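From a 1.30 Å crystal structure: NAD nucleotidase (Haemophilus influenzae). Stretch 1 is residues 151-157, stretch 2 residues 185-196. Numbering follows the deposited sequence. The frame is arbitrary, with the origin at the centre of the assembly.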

# COMPACT_ATOMS: atom_id res chain seq x y z
N GLU A 151 -11.84 28.24 14.71
CA GLU A 151 -10.93 27.11 14.58
C GLU A 151 -11.24 26.26 13.35
O GLU A 151 -12.40 26.03 13.04
CB GLU A 151 -11.00 26.23 15.82
CG GLU A 151 -10.37 26.84 17.05
CD GLU A 151 -8.87 26.96 16.91
OE1 GLU A 151 -8.22 26.00 16.45
OE2 GLU A 151 -8.33 28.03 17.27
N LYS A 152 -10.20 25.78 12.68
CA LYS A 152 -10.38 24.90 11.54
C LYS A 152 -10.47 23.43 11.96
O LYS A 152 -9.67 22.95 12.76
CB LYS A 152 -9.28 25.11 10.51
CG LYS A 152 -9.32 26.49 9.87
CD LYS A 152 -8.38 26.60 8.68
CE LYS A 152 -6.94 26.70 9.11
NZ LYS A 152 -6.07 27.12 7.97
N ILE A 153 -11.46 22.74 11.42
CA ILE A 153 -11.60 21.30 11.62
C ILE A 153 -11.69 20.64 10.25
O ILE A 153 -12.45 21.08 9.39
CB ILE A 153 -12.85 20.97 12.45
CG1 ILE A 153 -12.80 21.70 13.80
CG2 ILE A 153 -12.99 19.47 12.65
CD1 ILE A 153 -13.98 21.41 14.72
N ALA A 154 -10.88 19.61 10.03
CA ALA A 154 -10.90 18.89 8.77
C ALA A 154 -11.71 17.60 8.90
O ALA A 154 -11.68 16.93 9.94
CB ALA A 154 -9.49 18.57 8.31
N ILE A 155 -12.43 17.26 7.83
CA ILE A 155 -13.09 15.97 7.75
C ILE A 155 -12.67 15.28 6.46
O ILE A 155 -12.69 15.88 5.38
CB ILE A 155 -14.62 16.10 7.89
CG1 ILE A 155 -15.27 14.71 7.85
CG2 ILE A 155 -15.19 17.04 6.85
CD1 ILE A 155 -16.70 14.69 8.37
N ILE A 156 -12.26 14.02 6.58
CA ILE A 156 -11.71 13.22 5.49
C ILE A 156 -12.65 12.04 5.25
O ILE A 156 -13.06 11.38 6.20
CB ILE A 156 -10.32 12.65 5.87
CG1 ILE A 156 -9.33 13.76 6.22
CG2 ILE A 156 -9.75 11.76 4.77
CD1 ILE A 156 -8.14 13.25 6.98
N GLY A 157 -13.00 11.76 3.99
CA GLY A 157 -13.82 10.59 3.70
C GLY A 157 -12.98 9.38 3.35
O GLY A 157 -11.86 9.54 2.84
N ILE A 185 -1.57 9.81 5.19
CA ILE A 185 -1.04 10.82 4.28
C ILE A 185 -1.97 12.03 4.27
O ILE A 185 -1.51 13.18 4.31
CB ILE A 185 -0.84 10.24 2.87
CG1 ILE A 185 0.22 9.12 2.88
CG2 ILE A 185 -0.47 11.34 1.87
CD1 ILE A 185 1.54 9.51 3.57
N MET A 186 -3.29 11.79 4.26
CA MET A 186 -4.23 12.91 4.30
C MET A 186 -4.08 13.73 5.58
O MET A 186 -4.03 14.96 5.53
CB MET A 186 -5.68 12.41 4.19
CG MET A 186 -6.06 11.90 2.80
SD MET A 186 -6.01 13.16 1.48
CE MET A 186 -7.20 14.34 2.11
N ALA A 187 -4.02 13.06 6.72
CA ALA A 187 -3.93 13.76 7.99
C ALA A 187 -2.59 14.50 8.10
O ALA A 187 -2.55 15.62 8.59
CB ALA A 187 -4.13 12.80 9.16
N ASN A 188 -1.52 13.88 7.60
CA ASN A 188 -0.19 14.49 7.70
C ASN A 188 -0.11 15.78 6.90
O ASN A 188 0.50 16.76 7.35
CB ASN A 188 0.90 13.51 7.26
CG ASN A 188 2.30 14.03 7.54
OD1 ASN A 188 2.65 14.30 8.70
ND2 ASN A 188 3.12 14.17 6.49
N ALA A 189 -0.73 15.78 5.73
CA ALA A 189 -0.73 16.96 4.87
C ALA A 189 -1.51 18.12 5.46
O ALA A 189 -1.17 19.29 5.24
CB ALA A 189 -1.27 16.61 3.49
N LEU A 190 -2.55 17.81 6.22
CA LEU A 190 -3.39 18.86 6.80
C LEU A 190 -2.71 19.61 7.95
O LEU A 190 -3.08 20.74 8.25
CB LEU A 190 -4.73 18.27 7.26
CG LEU A 190 -5.66 17.88 6.12
CD1 LEU A 190 -6.71 16.89 6.58
CD2 LEU A 190 -6.31 19.11 5.49
N LYS A 191 -1.70 19.00 8.57
CA LYS A 191 -1.04 19.60 9.73
C LYS A 191 -0.49 21.02 9.50
O LYS A 191 -0.76 21.92 10.28
CB LYS A 191 0.09 18.70 10.23
CG LYS A 191 -0.36 17.37 10.79
CD LYS A 191 0.83 16.48 11.11
CE LYS A 191 1.85 17.21 11.97
NZ LYS A 191 3.08 16.40 12.20
N GLN A 192 0.28 21.20 8.43
CA GLN A 192 0.96 22.47 8.17
C GLN A 192 -0.01 23.59 7.80
O GLN A 192 0.40 24.75 7.66
CB GLN A 192 2.04 22.32 7.10
CG GLN A 192 1.50 22.01 5.73
CD GLN A 192 2.58 21.47 4.81
OE1 GLN A 192 3.03 20.33 4.97
NE2 GLN A 192 2.99 22.27 3.84
N GLN A 193 -1.28 23.25 7.64
CA GLN A 193 -2.30 24.25 7.38
C GLN A 193 -2.88 24.79 8.68
O GLN A 193 -3.84 25.56 8.67
CB GLN A 193 -3.40 23.67 6.49
CG GLN A 193 -2.86 23.16 5.16
CD GLN A 193 -3.90 22.43 4.35
OE1 GLN A 193 -5.01 22.93 4.14
NE2 GLN A 193 -3.55 21.24 3.88
N GLY A 194 -2.26 24.41 9.80
CA GLY A 194 -2.68 24.87 11.11
C GLY A 194 -3.91 24.14 11.61
O GLY A 194 -4.75 24.71 12.30
N ILE A 195 -4.01 22.86 11.26
CA ILE A 195 -5.16 22.05 11.65
C ILE A 195 -4.72 20.96 12.60
O ILE A 195 -3.83 20.17 12.30
CB ILE A 195 -5.82 21.41 10.42
CG1 ILE A 195 -6.36 22.52 9.52
CG2 ILE A 195 -6.91 20.43 10.83
CD1 ILE A 195 -6.86 22.05 8.19
N ASN A 196 -5.35 20.91 13.78
CA ASN A 196 -5.03 19.89 14.76
C ASN A 196 -6.28 19.16 15.25
O ASN A 196 -6.23 18.45 16.25
CB ASN A 196 -4.24 20.48 15.94
CG ASN A 196 -5.00 21.57 16.68
OD1 ASN A 196 -6.23 21.61 16.68
ND2 ASN A 196 -4.26 22.47 17.33
O HOH W 1 -7.24 26.21 13.21
O HOH W 2 -7.35 23.18 14.13

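Strand 151-157 packs against a helix that enters stretch 2 from earlier in the chain and the loop that follows it, with strand and helix running nearly antiparallel (158°) and their axes 9.9 Å apart at closest approach. Alternation along the strand selects the contact: K152, A154 and I156 point their CA-to-CB bonds toward stretch 2, whereas I153 and I155 point away. Together the two stretches bury 407 Å², most of the strand's share coming from K152 and I156, and the largest share of stretch 2 from I195.

K152 covers the most surface and makes the one direct hydrogen bond across the contact. Its chain, m at chi1, t at chi2, m at chi3 and t at chi4, carries the ammonium group to the backbone of the turn, where NZ donates to Q193 O at 2.8 Å. A long, flexible lysine suits this partly exposed edge: its methylene groups lie against apolar atoms, with K152 CB 4.0 Å from I195 CG1, while its charged end reaches a carbonyl oxygen. The turn that presents this carbonyl is secured by backbone bonds from Q193 N to L190 O (3.1 Å) and from G194 N to K191 O (2.9 Å). G194 has a phi of 78°, a value that favours glycine.

At the other end of the contact, I156 inserts a buried side chain against the helix. With chi1 m and chi2 t, its CD1 lies 3.8 Å from M186 CB and 3.9 Å from L190 CD1. M186 and L190 are one helical turn apart, joined by the bond from L190 N to M186 O (3.3 Å), so a single methyl group can touch both.

I195 lies beside the strand in the loop, close to K152 and A154. Its CG2 is 4.1 Å from A154 CB, while L190 CD1 approaches the same A154 CB at 3.7 Å. The short alanine side chain thus meets both larger apolar residues, and the buried patch continues from I156 through L190 and A154 to I195.

Two waters join the backbones near K152, where the strand and loop come closest, the CA atoms of K152 and I195 being 5.9 Å apart. Water 1 accepts from K152 N and lies within hydrogen-bonding distance of G194 O, both at 3.0 Å. Water 2 accepts from N196 N at 3.0 Å and lies 2.7 Å from K152 O. Both backbone polar atoms of K152 are therefore linked to the loop through solvent.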